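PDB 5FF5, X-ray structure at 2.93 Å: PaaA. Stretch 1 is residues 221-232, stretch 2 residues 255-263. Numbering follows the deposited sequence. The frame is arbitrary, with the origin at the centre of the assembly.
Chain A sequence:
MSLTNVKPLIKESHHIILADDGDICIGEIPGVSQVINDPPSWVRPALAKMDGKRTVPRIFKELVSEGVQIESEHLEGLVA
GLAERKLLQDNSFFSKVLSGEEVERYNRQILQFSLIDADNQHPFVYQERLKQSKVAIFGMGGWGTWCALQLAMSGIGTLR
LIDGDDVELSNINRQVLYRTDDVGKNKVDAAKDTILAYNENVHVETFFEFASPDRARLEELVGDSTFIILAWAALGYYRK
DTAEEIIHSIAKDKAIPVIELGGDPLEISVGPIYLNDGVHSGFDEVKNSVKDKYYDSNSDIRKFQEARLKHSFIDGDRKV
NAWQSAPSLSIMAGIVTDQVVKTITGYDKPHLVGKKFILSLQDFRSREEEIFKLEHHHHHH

Stretch 1 221-232: LVGDSTFIILAW
Stretch 2, residues 255-263: AIPVIELGG

How do the strands pair? The strands Phe 227 to Ile 229 and Val 258 to Gly 263 run parallel, axes 13° apart; in the bridged pairs Ile 228-Val 258 and Ile 229-Ile 259 all four residues are extended (phi near -120°, psi near 130°). CA of Ile 228 lies 4.5 Å from CA of Val 258, and CA of Ile 229 lies 5.2 Å from CA of Ile 259.

Which backbone groups are satisfied? Ile 228 is bonded at both ends: its N donates to Pro 257 O (2.6 Å), and its O accepts from Ile 259 N (2.9 Å). Then the ladder loosens: Leu 230 N to Ile 259 O is weak at 3.4 Å, as is Trp 232 N to Leu 261 O (2.7 Å, 121°). Leu 230 O and Ile 259 O, 3.3 Å apart, are both acceptors and cannot bond.

What precedes the strand? A helix ends at Val 222, and a type II' turn through Gly 223 (phi 56°, psi -136°) reaches Ser 225. Val 222 O accepts from Ser 225 N (3.2 Å) and Ser 225 OG (2.6 Å; chi1 m).

What fills the faces? Ile 228 (m, t) packs its CB 3.9 Å from CG2 of Val 258 (t); on the opposite face Ile 229 (m, t) sets CG1 3.8 Å from CG2 of Ile 259 (t, t). Pro 257 CB sits over the Phe 227 ring, 3.2 Å from CE1.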

# COMPACT_ATOMS: atom_id res chain seq x y z
N LEU A 221 12.85 19.75 -17.98
CA LEU A 221 12.23 19.20 -16.78
C LEU A 221 12.57 17.72 -16.62
O LEU A 221 12.91 17.27 -15.53
CB LEU A 221 10.72 19.39 -16.80
CG LEU A 221 10.22 20.84 -16.66
CD1 LEU A 221 8.70 20.89 -16.65
CD2 LEU A 221 10.78 21.54 -15.41
N VAL A 222 12.51 16.96 -17.71
CA VAL A 222 12.90 15.56 -17.65
C VAL A 222 14.38 15.43 -17.28
O VAL A 222 14.73 14.64 -16.43
CB VAL A 222 12.62 14.82 -18.97
CG1 VAL A 222 13.31 13.47 -18.96
CG2 VAL A 222 11.13 14.66 -19.20
N GLY A 223 15.25 16.21 -17.92
CA GLY A 223 16.67 16.20 -17.59
C GLY A 223 17.27 14.82 -17.70
O GLY A 223 16.94 14.06 -18.61
N ASP A 224 18.09 14.44 -16.72
CA ASP A 224 18.77 13.15 -16.77
C ASP A 224 18.04 12.09 -15.97
O ASP A 224 18.68 11.21 -15.40
CB ASP A 224 20.22 13.26 -16.27
CG ASP A 224 20.33 13.77 -14.84
OD1 ASP A 224 19.30 14.09 -14.22
OD2 ASP A 224 21.48 13.87 -14.34
N SER A 225 16.71 12.16 -15.96
CA SER A 225 15.89 11.13 -15.35
C SER A 225 16.21 9.79 -15.97
O SER A 225 16.60 9.69 -17.14
CB SER A 225 14.40 11.42 -15.50
OG SER A 225 14.04 12.64 -14.90
N THR A 226 16.02 8.75 -15.16
CA THR A 226 16.24 7.39 -15.57
C THR A 226 14.92 6.62 -15.66
O THR A 226 14.88 5.52 -16.21
CB THR A 226 17.23 6.77 -14.62
OG1 THR A 226 16.71 6.87 -13.29
CG2 THR A 226 18.53 7.55 -14.67
N PHE A 227 13.85 7.21 -15.15
CA PHE A 227 12.52 6.61 -15.16
C PHE A 227 11.47 7.72 -15.09
O PHE A 227 11.71 8.75 -14.48
CB PHE A 227 12.34 5.65 -13.98
CG PHE A 227 11.47 4.47 -14.28
CD1 PHE A 227 12.02 3.21 -14.43
CD2 PHE A 227 10.09 4.61 -14.38
CE1 PHE A 227 11.21 2.13 -14.70
CE2 PHE A 227 9.28 3.53 -14.67
CZ PHE A 227 9.84 2.29 -14.83
N ILE A 228 10.30 7.52 -15.70
CA ILE A 228 9.25 8.54 -15.66
C ILE A 228 7.90 7.96 -15.26
O ILE A 228 7.48 6.90 -15.75
CB ILE A 228 9.09 9.28 -17.04
CG1 ILE A 228 10.32 10.13 -17.36
CG2 ILE A 228 7.84 10.14 -17.05
CD1 ILE A 228 10.27 10.75 -18.67
N ILE A 229 7.21 8.68 -14.38
CA ILE A 229 5.86 8.33 -13.95
C ILE A 229 4.95 9.48 -14.33
O ILE A 229 5.25 10.62 -13.97
CB ILE A 229 5.78 8.11 -12.41
CG1 ILE A 229 6.80 7.06 -11.94
CG2 ILE A 229 4.35 7.76 -11.98
CD1 ILE A 229 6.78 6.79 -10.44
N LEU A 230 3.86 9.19 -15.04
CA LEU A 230 2.89 10.22 -15.42
C LEU A 230 1.53 9.59 -15.52
O LEU A 230 1.41 8.37 -15.50
CB LEU A 230 3.23 10.91 -16.75
CG LEU A 230 3.40 10.13 -18.05
CD1 LEU A 230 4.58 9.21 -17.93
CD2 LEU A 230 2.14 9.37 -18.51
N ALA A 231 0.50 10.41 -15.68
CA ALA A 231 -0.88 9.93 -15.63
C ALA A 231 -1.38 9.44 -16.98
O ALA A 231 -0.76 9.66 -18.01
CB ALA A 231 -1.80 11.01 -15.11
N TRP A 232 -2.50 8.72 -16.91
CA TRP A 232 -3.19 8.16 -18.07
C TRP A 232 -3.73 9.24 -19.01
O TRP A 232 -4.69 9.01 -19.76
CB TRP A 232 -4.33 7.25 -17.58
N ALA A 255 15.71 6.76 -24.29
CA ALA A 255 15.64 5.43 -23.67
C ALA A 255 15.31 5.51 -22.18
O ALA A 255 16.08 5.07 -21.34
CB ALA A 255 16.94 4.67 -23.85
N ILE A 256 14.16 6.08 -21.87
CA ILE A 256 13.73 6.22 -20.50
C ILE A 256 12.41 5.48 -20.27
O ILE A 256 11.44 5.71 -20.98
CB ILE A 256 13.55 7.69 -20.12
CG1 ILE A 256 14.82 8.49 -20.42
CG2 ILE A 256 13.20 7.82 -18.65
CD1 ILE A 256 14.60 10.01 -20.38
N PRO A 257 12.38 4.58 -19.28
CA PRO A 257 11.13 3.92 -18.94
C PRO A 257 10.04 4.91 -18.47
O PRO A 257 10.28 5.83 -17.71
CB PRO A 257 11.53 2.96 -17.82
CG PRO A 257 12.99 2.76 -17.99
CD PRO A 257 13.50 4.06 -18.47
N VAL A 258 8.83 4.67 -18.96
CA VAL A 258 7.68 5.46 -18.60
C VAL A 258 6.57 4.51 -18.15
O VAL A 258 6.27 3.52 -18.82
CB VAL A 258 7.21 6.32 -19.81
CG1 VAL A 258 5.97 7.12 -19.49
CG2 VAL A 258 8.32 7.23 -20.29
N ILE A 259 5.95 4.79 -17.01
CA ILE A 259 4.83 3.98 -16.57
C ILE A 259 3.60 4.85 -16.49
O ILE A 259 3.66 5.95 -15.96
CB ILE A 259 5.08 3.31 -15.20
CG1 ILE A 259 4.00 2.26 -14.92
CG2 ILE A 259 5.12 4.35 -14.09
CD1 ILE A 259 4.16 1.50 -13.64
N GLU A 260 2.48 4.35 -17.01
CA GLU A 260 1.23 5.09 -16.99
C GLU A 260 0.38 4.54 -15.88
O GLU A 260 0.68 3.51 -15.29
CB GLU A 260 0.47 4.94 -18.30
CG GLU A 260 1.28 5.15 -19.55
CD GLU A 260 0.40 5.12 -20.78
OE1 GLU A 260 -0.57 4.33 -20.81
OE2 GLU A 260 0.69 5.88 -21.73
N LEU A 261 -0.73 5.22 -15.62
CA LEU A 261 -1.61 4.78 -14.57
C LEU A 261 -2.83 5.66 -14.56
O LEU A 261 -2.83 6.73 -15.18
CB LEU A 261 -0.89 4.81 -13.22
CG LEU A 261 -0.49 6.19 -12.72
CD1 LEU A 261 -1.41 6.60 -11.60
CD2 LEU A 261 0.93 6.17 -12.29
N GLY A 262 -3.87 5.21 -13.89
CA GLY A 262 -5.05 6.03 -13.78
C GLY A 262 -6.28 5.22 -13.44
O GLY A 262 -6.34 4.02 -13.70
N GLY A 263 -7.27 5.90 -12.88
CA GLY A 263 -8.51 5.27 -12.49
C GLY A 263 -9.19 6.13 -11.45
O GLY A 263 -8.88 7.31 -11.29